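Local coordinates for novel protein similar to vertebrate potassium voltage-gated channel, subfamily H (Eag-related) family (Danio rerio, PDB 3UKT), which probably serves as a pore-forming subunit of a voltage-gated potassium channel, this chain being a C-terminal cytoplasmic piece with the cyclic nucleotide-binding homology domain, at residues Ile98-Cys103 / Asp169-Ser174; Leu109-Asp114 / Asn159-Ala164; Thr134-Leu139 / Leu200-Arg205. All coordinates share one frame; numbering follows the deposited sequence.

Contact 1 (Ile98-Cys103 / Asp169-Ser174); sequences IKTSFC and DLQYIS
Two pairs of backbone hydrogen bonds join Lys99 to Tyr172 and Ser101 to Leu170, the hydrogen-bonded pairs of an antiparallel strand pairing. Lys99 N donates a hydrogen bond to Tyr172 O at 2.9 Å, and Tyr172 N returns the bond to Lys99 O. Between Leu170 N and Ser101 O the distance is 2.8 Å. At the non-hydrogen-bonded pairs the strands draw closer, and Thr100 CA comes 3.1 Å from Leu170 O in a CA-H...O contact. A water bonded to Thr100 O also meets Tyr172 OH, tying the phenol end to the neighbouring strand; the hydroxyl has a second partner in Asp53 N. Strand 99-103 is the outermost strand, within this chain, of the larger sheet of the cyclic nucleotide-binding homology domain's beta roll, and strand 169-174 lies between it and strand 118-122. The Tyr172 ring turns back over Lys99 because its CG sits between the backbone N and the carbonyl carbon (chi1 67°). Lys99 CB rests on a ring face in a CH-pi contact, 3.6 Å from the centroid of Tyr172 and offset toward the rim. Beyond CB the lysine chain bends at chi2, and NZ forms a salt bridge with Asp53 and a hydrogen bond to Ser55 O. Leu170 and Ser101 share this face, where Leu170 CD1 lies against Cys103 SG at 3.2 Å, a short approach. On the other face Thr100 and Gln171 run alongside one another, with methyl CG2 of Thr100 3.6 Å from CG of Gln171. The Gln171 amide is gripped at both ends, its NE2 by Glu76 and its OE1 by the backbone of Leu77. Farther along, Ile98 CG1 meets Ile173 CD1 at 3.5 Å, the two branched chains lying obliquely to one another.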
loop_
_atom_site.group_PDB
_atom_site.type_symbol
_atom_site.label_atom_id
_atom_site.label_comp_id
_atom_site.label_asym_id
_atom_site.label_seq_id
_atom_site.Cartn_x
_atom_site.Cartn_y
_atom_site.Cartn_z
ATOM N N ILE A 98 -9.624 0.284 -9.623
ATOM C CA ILE A 98 -9.343 1.619 -10.155
ATOM C C ILE A 98 -9.412 2.684 -9.072
ATOM O O ILE A 98 -10.417 2.825 -8.384
ATOM C CB ILE A 98 -10.332 1.979 -11.260
ATOM C CG1 ILE A 98 -10.088 1.067 -12.467
ATOM C CG2 ILE A 98 -10.215 3.484 -11.639
ATOM C CD1 ILE A 98 -11.185 1.124 -13.526
ATOM N N LYS A 99 -8.331 3.435 -8.924
ATOM C CA LYS A 99 -8.305 4.580 -8.024
ATOM C C LYS A 99 -8.399 5.894 -8.813
ATOM O O LYS A 99 -8.310 5.907 -10.058
ATOM C CB LYS A 99 -6.979 4.595 -7.260
ATOM C CG LYS A 99 -6.613 3.320 -6.537
ATOM C CD LYS A 99 -7.538 3.081 -5.387
ATOM C CE LYS A 99 -7.013 1.944 -4.528
ATOM N NZ LYS A 99 -7.916 1.840 -3.334
ATOM N N THR A 100 -8.517 7.004 -8.082
ATOM C CA THR A 100 -8.498 8.345 -8.684
ATOM C C THR A 100 -7.618 9.352 -7.899
ATOM O O THR A 100 -7.360 9.172 -6.712
ATOM C CB THR A 100 -9.926 8.932 -8.768
ATOM O OG1 THR A 100 -10.434 9.068 -7.442
ATOM C CG2 THR A 100 -10.861 8.008 -9.528
ATOM N N SER A 101 -7.173 10.410 -8.576
ATOM C CA SER A 101 -6.560 11.557 -7.919
ATOM C C SER A 101 -6.730 12.813 -8.774
ATOM O O SER A 101 -6.690 12.740 -10.010
ATOM C CB SER A 101 -5.067 11.316 -7.688
ATOM O OG SER A 101 -4.502 12.348 -6.886
ATOM N N PHE A 102 -6.924 13.950 -8.108
ATOM C CA PHE A 102 -6.855 15.251 -8.746
ATOM C C PHE A 102 -5.399 15.656 -8.801
ATOM O O PHE A 102 -4.623 15.270 -7.944
ATOM C CB PHE A 102 -7.610 16.315 -7.943
ATOM C CG PHE A 102 -9.100 16.181 -8.001
ATOM C CD1 PHE A 102 -9.909 17.069 -7.314
ATOM C CD2 PHE A 102 -9.699 15.172 -8.743
ATOM C CE1 PHE A 102 -11.295 16.952 -7.362
ATOM C CE2 PHE A 102 -11.080 15.056 -8.803
ATOM C CZ PHE A 102 -11.881 15.944 -8.109
ATOM N N CYS A 103 -5.046 16.431 -9.818
ATOM C CA CYS A 103 -3.730 17.021 -9.941
ATOM C C CYS A 103 -3.866 18.496 -10.193
ATOM O O CYS A 103 -4.719 18.930 -10.956
ATOM C CB CYS A 103 -2.982 16.426 -11.118
ATOM S SG CYS A 103 -2.270 14.879 -10.724
ATOM N N ASP A 169 -8.077 15.481 -13.363
ATOM C CA ASP A 169 -8.620 14.326 -12.665
ATOM C C ASP A 169 -8.162 13.061 -13.400
ATOM O O ASP A 169 -8.334 12.931 -14.617
ATOM C CB ASP A 169 -10.141 14.405 -12.577
ATOM C CG ASP A 169 -10.712 13.425 -11.562
ATOM O OD1 ASP A 169 -10.001 13.055 -10.587
ATOM O OD2 ASP A 169 -11.877 13.010 -11.740
ATOM N N LEU A 170 -7.545 12.149 -12.657
ATOM C CA LEU A 170 -6.936 10.959 -13.238
ATOM C C LEU A 170 -7.533 9.732 -12.617
ATOM O O LEU A 170 -7.907 9.749 -11.432
ATOM C CB LEU A 170 -5.444 10.926 -12.935
ATOM C CG LEU A 170 -4.680 12.191 -13.330
ATOM C CD1 LEU A 170 -3.519 12.405 -12.388
ATOM C CD2 LEU A 170 -4.205 12.097 -14.754
ATOM N N GLN A 171 -7.621 8.662 -13.406
ATOM C CA GLN A 171 -7.893 7.341 -12.858
ATOM C C GLN A 171 -6.674 6.500 -13.090
ATOM O O GLN A 171 -5.902 6.767 -14.012
ATOM C CB GLN A 171 -9.088 6.691 -13.560
ATOM C CG GLN A 171 -10.409 7.160 -13.038
ATOM C CD GLN A 171 -11.555 6.753 -13.935
ATOM O OE1 GLN A 171 -11.422 5.857 -14.785
ATOM N NE2 GLN A 171 -12.686 7.438 -13.780
ATOM N N TYR A 172 -6.487 5.478 -12.272
ATOM C CA TYR A 172 -5.375 4.577 -12.503
ATOM C C TYR A 172 -5.590 3.197 -11.900
ATOM O O TYR A 172 -6.491 2.987 -11.078
ATOM C CB TYR A 172 -4.093 5.188 -11.971
ATOM C CG TYR A 172 -4.040 5.345 -10.456
ATOM C CD1 TYR A 172 -3.585 4.304 -9.627
ATOM C CD2 TYR A 172 -4.398 6.551 -9.861
ATOM C CE1 TYR A 172 -3.533 4.471 -8.242
ATOM C CE2 TYR A 172 -4.363 6.723 -8.493
ATOM C CZ TYR A 172 -3.921 5.709 -7.688
ATOM O OH TYR A 172 -3.902 5.950 -6.322
ATOM N N ILE A 173 -4.746 2.265 -12.314
ATOM C CA ILE A 173 -4.702 0.909 -11.749
ATOM C C ILE A 173 -3.237 0.589 -11.561
ATOM O O ILE A 173 -2.442 0.757 -12.483
ATOM C CB ILE A 173 -5.244 -0.124 -12.767
ATOM C CG1 ILE A 173 -6.596 0.321 -13.318
ATOM C CG2 ILE A 173 -5.311 -1.505 -12.155
ATOM C CD1 ILE A 173 -7.480 -0.841 -13.837
ATOM N N SER A 174 -2.846 0.159 -10.371
ATOM C CA SER A 174 -1.439 -0.159 -10.166
ATOM C C SER A 174 -1.103 -1.330 -11.056
ATOM O O SER A 174 -1.975 -2.146 -11.352
ATOM C CB SER A 174 -1.178 -0.535 -8.714
ATOM O OG SER A 174 -1.917 -1.681 -8.374
HETATM O O HOH W 1 -5.702 7.291 -5.231
#

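Contact 2 (Leu109-Asp114 / Asn159-Ala164); sequences LIRQGD and NANVKA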
loop_
_atom_site.group_PDB
_atom_site.type_symbol
_atom_site.label_atom_id
_atom_site.label_comp_id
_atom_site.label_asym_id
_atom_site.label_seq_id
_atom_site.Cartn_x
_atom_site.Cartn_y
_atom_site.Cartn_z
ATOM N N LEU A 109 2.914 14.096 -12.256
ATOM C CA LEU A 109 2.296 12.769 -12.277
ATOM C C LEU A 109 3.409 11.714 -12.217
ATOM O O LEU A 109 3.406 10.841 -11.355
ATOM C CB LEU A 109 1.396 12.587 -13.514
ATOM C CG LEU A 109 0.979 11.155 -13.890
ATOM C CD1 LEU A 109 0.216 10.454 -12.776
ATOM C CD2 LEU A 109 0.146 11.138 -15.163
ATOM N N ILE A 110 4.392 11.851 -13.098
ATOM C CA ILE A 110 5.505 10.928 -13.172
ATOM C C ILE A 110 6.823 11.687 -13.295
ATOM O O ILE A 110 6.919 12.643 -14.057
ATOM C CB ILE A 110 5.380 10.053 -14.418
ATOM C CG1 ILE A 110 4.317 8.975 -14.211
ATOM C CG2 ILE A 110 6.731 9.428 -14.771
ATOM C CD1 ILE A 110 3.615 8.548 -15.511
ATOM N N ARG A 111 7.839 11.261 -12.554
ATOM C CA ARG A 111 9.158 11.857 -12.700
ATOM C C ARG A 111 10.056 10.957 -13.523
ATOM O O ARG A 111 10.093 9.745 -13.311
ATOM C CB ARG A 111 9.790 12.176 -11.343
ATOM C CG ARG A 111 9.129 13.351 -10.633
ATOM C CD ARG A 111 9.917 13.800 -9.409
ATOM N NE ARG A 111 9.125 14.681 -8.549
ATOM C CZ ARG A 111 9.221 16.004 -8.562
ATOM N NH1 ARG A 111 10.086 16.586 -9.384
ATOM N NH2 ARG A 111 8.468 16.740 -7.749
ATOM N N GLN A 112 10.772 11.562 -14.464
ATOM C CA GLN A 112 11.592 10.816 -15.419
ATOM C C GLN A 112 12.590 9.901 -14.735
ATOM O O GLN A 112 13.283 10.307 -13.799
ATOM C CB GLN A 112 12.315 11.768 -16.381
ATOM C CG GLN A 112 13.123 11.065 -17.471
ATOM C CD GLN A 112 13.688 12.041 -18.497
ATOM O OE1 GLN A 112 13.048 13.036 -18.839
ATOM N NE2 GLN A 112 14.896 11.767 -18.980
ATOM N N GLY A 113 12.645 8.656 -15.204
ATOM C CA GLY A 113 13.620 7.699 -14.719
ATOM C C GLY A 113 13.132 6.915 -13.522
ATOM O O GLY A 113 13.846 6.065 -13.003
ATOM N N ASP A 114 11.916 7.211 -13.076
ATOM C CA ASP A 114 11.326 6.489 -11.958
ATOM C C ASP A 114 10.659 5.228 -12.467
ATOM O O ASP A 114 10.314 5.135 -13.644
ATOM C CB ASP A 114 10.302 7.346 -11.209
ATOM C CG ASP A 114 10.952 8.341 -10.257
ATOM O OD1 ASP A 114 12.195 8.299 -10.085
ATOM O OD2 ASP A 114 10.212 9.162 -9.667
ATOM N N ASN A 159 10.592 7.127 -19.236
ATOM C CA ASN A 159 11.482 7.880 -20.092
ATOM C C ASN A 159 11.189 9.379 -20.140
ATOM O O ASN A 159 11.835 10.110 -20.882
ATOM C CB ASN A 159 11.481 7.281 -21.499
ATOM C CG ASN A 159 10.141 7.398 -22.176
ATOM O OD1 ASN A 159 9.374 8.320 -21.892
ATOM N ND2 ASN A 159 9.845 6.470 -23.075
ATOM N N ALA A 160 10.227 9.847 -19.359
ATOM C CA ALA A 160 9.955 11.285 -19.308
ATOM C C ALA A 160 9.180 11.696 -18.070
ATOM O O ALA A 160 8.698 10.855 -17.301
ATOM C CB ALA A 160 9.202 11.738 -20.542
ATOM N N ASN A 161 9.063 13.008 -17.900
ATOM C CA ASN A 161 8.199 13.595 -16.891
ATOM C C ASN A 161 6.797 13.812 -17.434
ATOM O O ASN A 161 6.618 14.082 -18.619
ATOM C CB ASN A 161 8.765 14.942 -16.456
ATOM C CG ASN A 161 10.154 14.825 -15.880
ATOM O OD1 ASN A 161 10.337 14.318 -14.769
ATOM N ND2 ASN A 161 11.150 15.289 -16.633
ATOM N N VAL A 162 5.799 13.698 -16.567
ATOM C CA VAL A 162 4.437 14.069 -16.920
ATOM C C VAL A 162 3.922 14.938 -15.800
ATOM O O VAL A 162 3.949 14.527 -14.628
ATOM C CB VAL A 162 3.528 12.860 -17.053
ATOM C CG1 VAL A 162 2.148 13.315 -17.471
ATOM C CG2 VAL A 162 4.112 11.879 -18.063
ATOM N N LYS A 163 3.490 16.145 -16.162
ATOM C CA LYS A 163 3.063 17.160 -15.205
ATOM C C LYS A 163 1.726 17.703 -15.604
ATOM O O LYS A 163 1.469 17.898 -16.781
ATOM C CB LYS A 163 4.012 18.350 -15.218
ATOM C CG LYS A 163 5.465 18.025 -15.084
ATOM C CD LYS A 163 6.301 19.296 -15.199
ATOM C CE LYS A 163 5.819 20.380 -14.259
ATOM N NZ LYS A 163 6.765 21.538 -14.253
ATOM N N ALA A 164 0.881 17.984 -14.624
ATOM C CA ALA A 164 -0.399 18.615 -14.900
ATOM C C ALA A 164 -0.182 20.031 -15.444
ATOM O O ALA A 164 0.593 20.810 -14.885
ATOM C CB ALA A 164 -1.240 18.665 -13.630
#
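Gln112 reaches along the chain of Asn159 and Ala160 with its whole side chain. Gln112 CB lies 3.6 Å from Ala160 C and comes just as near to Asn161 OD1. With CG anti to the backbone N (chi1 -176°) and an extended chain beyond, the next carbons run on over the backbone: CG packs 3.7 Å from Ala160 N, and CD comes within 3.6 Å of Asn159 O. At the tip, OE1 sits near Ala160 CA and accepts a weak hydrogen bond from Asp132 N, while NE2 lies on the side of Asn159 O. The main chain of Gln112 is held separately, by a hydrogen bond of 2.8 Å from its N to Asn161 OD1. That bond is nearly straight at the hydrogen, 167°, yet the donor stands well above the plane of the amide. Asn161 ND2 bonds in turn to Leu130 O, so both ends of this amide are engaged and its rotation is fixed. Beside it the strands form a classic beta bulge at the edge of the four-stranded antiparallel sheet of the beta roll: Leu109 and Ile110 both face Val162, whose O accepts from both of their backbone N atoms. Leu109 N lies 2.6 Å from Val162 O in the more bent bond (135°), against 3.1 Å for Ile110 N, while Val162 N closes the pair onto Ile110 O. Leu109 CD2 rests against Val162 CG1 at 3.8 Å, the two chains flank to flank on the buried face, where both touch Met127. Past the bulge the chain leaves the strand in a type II turn from Arg111 to Asp114, with Gly113 at its positive-phi corner and Asp114 N bonded to Arg111 O.

Contact 3 (Thr134-Leu139 / Leu200-Arg205); sequences TVLAIL and LTYNLR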
loop_
_atom_site.group_PDB
_atom_site.type_symbol
_atom_site.label_atom_id
_atom_site.label_comp_id
_atom_site.label_asym_id
_atom_site.label_seq_id
_atom_site.Cartn_x
_atom_site.Cartn_y
_atom_site.Cartn_z
ATOM N N THR A 134 12.019 19.530 -22.530
ATOM C CA THR A 134 11.521 19.502 -23.895
ATOM C C THR A 134 10.157 18.820 -23.986
ATOM O O THR A 134 10.033 17.620 -23.742
ATOM C CB THR A 134 12.507 18.766 -24.803
ATOM O OG1 THR A 134 13.780 19.422 -24.740
ATOM C CG2 THR A 134 12.003 18.742 -26.241
ATOM N N VAL A 135 9.137 19.593 -24.345
ATOM C CA VAL A 135 7.778 19.076 -24.469
ATOM C C VAL A 135 7.616 18.083 -25.614
ATOM O O VAL A 135 7.537 18.469 -26.780
ATOM C CB VAL A 135 6.770 20.206 -24.697
ATOM C CG1 VAL A 135 5.441 19.630 -25.163
ATOM C CG2 VAL A 135 6.611 21.049 -23.430
ATOM N N LEU A 136 7.542 16.804 -25.277
ATOM C CA LEU A 136 7.312 15.776 -26.275
ATOM C C LEU A 136 5.846 15.676 -26.676
ATOM O O LEU A 136 5.533 15.206 -27.769
ATOM C CB LEU A 136 7.770 14.420 -25.747
ATOM C CG LEU A 136 9.150 14.394 -25.090
ATOM C CD1 LEU A 136 9.537 12.965 -24.718
ATOM C CD2 LEU A 136 10.199 15.025 -26.001
ATOM N N ALA A 137 4.948 16.109 -25.794
ATOM C CA ALA A 137 3.527 15.820 -25.973
ATOM C C ALA A 137 2.616 16.552 -25.003
ATOM O O ALA A 137 3.021 16.900 -23.897
ATOM C CB ALA A 137 3.276 14.308 -25.852
ATOM N N ILE A 138 1.372 16.749 -25.434
ATOM C CA ILE A 138 0.319 17.287 -24.600
ATOM C C ILE A 138 -0.801 16.255 -24.521
ATOM O O ILE A 138 -1.292 15.781 -25.544
ATOM C CB ILE A 138 -0.264 18.563 -25.204
ATOM C CG1 ILE A 138 0.836 19.599 -25.427
ATOM C CG2 ILE A 138 -1.365 19.118 -24.316
ATOM C CD1 ILE A 138 1.259 20.327 -24.181
ATOM N N LEU A 139 -1.211 15.915 -23.304
ATOM C CA LEU A 139 -2.268 14.939 -23.101
ATOM C C LEU A 139 -3.540 15.606 -22.589
ATOM O O LEU A 139 -3.489 16.583 -21.830
ATOM C CB LEU A 139 -1.813 13.865 -22.100
ATOM C CG LEU A 139 -0.461 13.225 -22.412
ATOM C CD1 LEU A 139 0.015 12.337 -21.277
ATOM C CD2 LEU A 139 -0.515 12.454 -23.722
ATOM N N LEU A 200 -2.481 3.141 -26.178
ATOM C CA LEU A 200 -1.534 3.902 -25.368
ATOM C C LEU A 200 -1.247 5.254 -26.028
ATOM O O LEU A 200 -0.606 5.318 -27.077
ATOM C CB LEU A 200 -0.236 3.109 -25.220
ATOM C CG LEU A 200 0.654 3.279 -23.991
ATOM C CD1 LEU A 200 -0.142 3.114 -22.708
ATOM C CD2 LEU A 200 1.773 2.255 -24.052
ATOM N N THR A 201 -1.736 6.332 -25.423
ATOM C CA THR A 201 -1.524 7.649 -25.992
ATOM C C THR A 201 -0.053 8.021 -25.955
ATOM O O THR A 201 0.452 8.674 -26.863
ATOM C CB THR A 201 -2.320 8.735 -25.260
ATOM O OG1 THR A 201 -3.706 8.357 -25.181
ATOM C CG2 THR A 201 -2.174 10.082 -26.004
ATOM N N TYR A 202 0.636 7.606 -24.900
ATOM C CA TYR A 202 2.086 7.831 -24.810
ATOM C C TYR A 202 2.793 6.727 -24.039
ATOM O O TYR A 202 2.317 6.272 -22.992
ATOM C CB TYR A 202 2.419 9.194 -24.185
ATOM C CG TYR A 202 3.905 9.426 -24.010
ATOM C CD1 TYR A 202 4.630 10.158 -24.947
ATOM C CD2 TYR A 202 4.586 8.905 -22.909
ATOM C CE1 TYR A 202 5.993 10.366 -24.792
ATOM C CE2 TYR A 202 5.943 9.112 -22.743
ATOM C CZ TYR A 202 6.642 9.843 -23.688
ATOM O OH TYR A 202 7.993 10.051 -23.533
ATOM N N ASN A 203 3.943 6.316 -24.557
ATOM C CA ASN A 203 4.657 5.176 -23.990
ATOM C C ASN A 203 5.850 5.624 -23.160
ATOM O O ASN A 203 6.758 6.273 -23.669
ATOM C CB ASN A 203 5.099 4.202 -25.087
ATOM C CG ASN A 203 5.562 2.868 -24.524
ATOM O OD1 ASN A 203 5.833 2.751 -23.333
ATOM N ND2 ASN A 203 5.653 1.858 -25.381
ATOM N N LEU A 204 5.842 5.276 -21.879
ATOM C CA LEU A 204 6.887 5.743 -20.979
ATOM C C LEU A 204 8.067 4.800 -20.912
ATOM O O LEU A 204 9.078 5.112 -20.281
ATOM C CB LEU A 204 6.315 5.954 -19.582
ATOM C CG LEU A 204 5.621 7.307 -19.447
ATOM C CD1 LEU A 204 4.409 7.208 -18.564
ATOM C CD2 LEU A 204 6.605 8.361 -18.936
ATOM N N ARG A 205 7.939 3.647 -21.560
ATOM C CA ARG A 205 8.986 2.637 -21.489
ATOM C C ARG A 205 10.270 3.109 -22.162
ATOM O O ARG A 205 10.339 3.218 -23.390
ATOM C CB ARG A 205 8.540 1.301 -22.087
ATOM C CG ARG A 205 9.541 0.175 -21.826
ATOM C CD ARG A 205 8.961 -1.203 -22.120
ATOM N NE ARG A 205 8.627 -1.351 -23.528
ATOM C CZ ARG A 205 9.365 -2.024 -24.405
ATOM N NH1 ARG A 205 10.483 -2.625 -24.013
ATOM N NH2 ARG A 205 8.983 -2.101 -25.675
#
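Leu136 and Tyr202 meet at the far end of the phenol, where Leu136 CD1 stands 3.5 Å from Tyr202 OH. The same ring is flanked by Ala137, whose CB lies 4.5 Å from Tyr202 CD1, both approaching obliquely. Closer to the backbone, Leu139 CD2 touches the methyl CG2 of Thr201 at 3.7 Å, the two chains passing antiparallel, and also reaches Tyr202 CB. The anti placement of Tyr202 CG relative to the backbone N (chi1 177°) carries the ring out to Leu136 and Ala137. Strand 134-139 bulges here, with Leu136 and Ala137 both facing Val129, and Val129 itself touches the Tyr202 side chain. Polar partners set the positions from outside: Tyr202 OH is hydrogen-bonded to Asn159 OD1, and Thr201 OG1 to the backbone N of Leu144. Next to them Asn203 OD1 accepts from Arg205 N in an Asx turn, and Asp148 OD1 accepts a hydrogen bond from Asn203 ND2 and forms a salt bridge with Arg205 NE. Tyr202 and Asn203 form the short strand after the last helix, and with Leu204 make up the segment that, in ELK channels, acts as an intrinsic ligand in the place of a cyclic nucleotide. With no hydrogen bond between the segments, strand 134-139 holds the tyrosine by van der Waals packing of aliphatic groups, one of them on its hydroxyl oxygen, and directional hold comes from the surrounding polar bonds.

How the contacts relate
After its N-terminal helices the chain enters strand 99-103, then turns a corner at Leu109, forms 134-139, and returns through 159-164 to 169-174. Contact 2 closes a loop nested inside the one closed by contact 1, and they touch where Cys103 packs on Ala164 and Leu170 on Leu109. Contact 3 begins within both loops and ends after the final helices, so it crosses both. It meets contact 2 at Asn159, whose N probably bonds to Leu204 O, and at Ile110 on Leu204. Contact 1 pairs strands of the larger sheet, contact 2 those of the smaller, and contact 3 bridges the two sheets.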